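Local coordinates for spot 14 protein (Mus musculus, PDB 3ONT) that modulates lipogenesis, supports synthesis of triglycerides with medium-length fatty acid chains, and forms homodimers and heterodimers with MID1IP1, at the interface of chains A and B. Numbering follows the deposited sequence. Chains: chain A/B, Spot 14 protein.

The interface of chains A and B. Residues chain A 22, 61, 64-65, 68, 112, 115; chain B 133, 136.
B:Leu133 turns its CG away from its own carbonyl carbon (chi1 -67°) and pushes both methyls into chain A. A:Tyr61 has CG opposite its backbone N (chi1 -167°), and its phenol OH reaches CD2 of B:Leu133 (3.3 Å) and the B:Lys136 chain. The two branches of B:Leu133 have different neighbours. CD1 meets the end methyl CD1 of A:Ile68 at 3.5 Å. CD2 lies 3.7 Å from CD1 of A:Leu115, and A:Leu65 and the selenomethionine A:Met64 also border it. CE1 of A:Tyr22 is 3.6 Å from CB of B:Leu133, which sits above the ring plane, while the leucine's backbone C lies at the ring edge. The phenol OH of A:Tyr22 hydrogen-bonds the backbone O of A:Leu65 at 2.8 Å, tying two helices of chain A together. B:Lys136 crosses A:Tyr61 at about a right angle, with its CB at the ring edge, 3.8 Å from CE2. The OH of A:Tyr61 hydrogen-bonds OE2 of A:Glu112 at 2.6 Å, on the anti side of the carboxylate. This helps fix the carboxylate beside the lysine chain. OE2 of A:Glu112 stands 4.8 Å from NZ of B:Lys136, so any attraction is probably long-range. A phenylalanine at A:Tyr61 would probably leave A:Glu112 freer to turn and lose the hydroxyl's packing on B:Leu133 and B:Lys136. In this alpha-helical bundle homodimer, helix 115-147 of chain B packs against helices 15-32, 58-73, 110-113 and 115-147 of chain A, and two-fold symmetry repeats the pocket.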
# COMPACT_ATOMS: atom_id res chain seq x y z
N TYR A 22 -9.50 3.14 -9.50
CA TYR A 22 -9.82 4.28 -8.68
C TYR A 22 -9.49 5.58 -9.40
O TYR A 22 -10.33 6.49 -9.49
CB TYR A 22 -9.09 4.22 -7.35
CG TYR A 22 -9.37 5.42 -6.49
CD1 TYR A 22 -10.57 5.54 -5.79
CD2 TYR A 22 -8.43 6.43 -6.37
CE1 TYR A 22 -10.84 6.64 -5.01
CE2 TYR A 22 -8.68 7.53 -5.58
CZ TYR A 22 -9.89 7.63 -4.90
OH TYR A 22 -10.15 8.73 -4.13
N TYR A 61 -16.15 15.83 0.71
CA TYR A 61 -15.89 14.46 0.39
C TYR A 61 -15.28 14.32 -1.00
O TYR A 61 -14.26 13.64 -1.19
CB TYR A 61 -17.19 13.69 0.47
CG TYR A 61 -16.99 12.22 0.47
CD1 TYR A 61 -16.42 11.58 1.56
CD2 TYR A 61 -17.34 11.45 -0.64
CE1 TYR A 61 -16.22 10.22 1.57
CE2 TYR A 61 -17.14 10.08 -0.64
CZ TYR A 61 -16.58 9.48 0.45
OH TYR A 61 -16.37 8.13 0.45
N MSE A 64 -11.78 15.20 -0.81
CA MSE A 64 -10.95 14.15 -0.26
C MSE A 64 -10.64 13.11 -1.33
O MSE A 64 -9.49 12.69 -1.49
CB MSE A 64 -11.64 13.50 0.94
CG MSE A 64 -10.76 12.50 1.66
SE MSE A 64 -11.68 11.38 3.01
CE MSE A 64 -12.78 10.33 1.76
N LEU A 65 -11.67 12.69 -2.06
CA LEU A 65 -11.53 11.74 -3.14
C LEU A 65 -10.45 12.21 -4.11
O LEU A 65 -9.54 11.45 -4.46
CB LEU A 65 -12.85 11.56 -3.86
CG LEU A 65 -13.97 10.83 -3.11
CD1 LEU A 65 -15.23 10.84 -3.94
CD2 LEU A 65 -13.56 9.41 -2.78
N ILE A 68 -6.84 12.02 -2.42
CA ILE A 68 -6.30 10.68 -2.40
C ILE A 68 -5.87 10.28 -3.81
O ILE A 68 -4.81 9.70 -4.01
CB ILE A 68 -7.33 9.71 -1.84
CG1 ILE A 68 -7.52 9.99 -0.35
CG2 ILE A 68 -6.94 8.27 -2.14
CD1 ILE A 68 -8.56 9.13 0.30
N GLU A 112 -15.61 7.92 7.72
CA GLU A 112 -15.45 8.18 6.29
C GLU A 112 -14.40 9.28 5.98
O GLU A 112 -13.67 9.16 5.00
CB GLU A 112 -16.81 8.53 5.69
CG GLU A 112 -16.94 8.35 4.18
CD GLU A 112 -16.96 6.89 3.71
OE1 GLU A 112 -17.40 6.00 4.47
OE2 GLU A 112 -16.57 6.64 2.55
N LEU A 115 -10.55 8.49 6.47
CA LEU A 115 -10.02 7.60 5.44
C LEU A 115 -8.76 8.12 4.76
O LEU A 115 -7.86 7.34 4.47
CB LEU A 115 -11.08 7.21 4.41
CG LEU A 115 -12.08 6.12 4.84
CD1 LEU A 115 -12.77 5.52 3.64
CD2 LEU A 115 -11.41 5.00 5.61
N LEU B 133 -13.76 3.54 -1.76
CA LEU B 133 -13.79 4.88 -2.31
C LEU B 133 -14.10 4.94 -3.82
O LEU B 133 -14.74 5.89 -4.29
CB LEU B 133 -12.50 5.62 -2.00
CG LEU B 133 -12.24 5.94 -0.53
CD1 LEU B 133 -10.95 6.73 -0.40
CD2 LEU B 133 -13.39 6.68 0.14
N LYS B 136 -17.68 4.90 -3.90
CA LYS B 136 -18.25 6.16 -3.41
C LYS B 136 -18.10 7.28 -4.45
O LYS B 136 -19.06 7.99 -4.73
CB LYS B 136 -17.64 6.55 -2.08
CG LYS B 136 -17.60 5.42 -1.06
CD LYS B 136 -18.57 5.62 0.07
CE LYS B 136 -20.00 5.39 -0.36
NZ LYS B 136 -20.92 6.20 0.48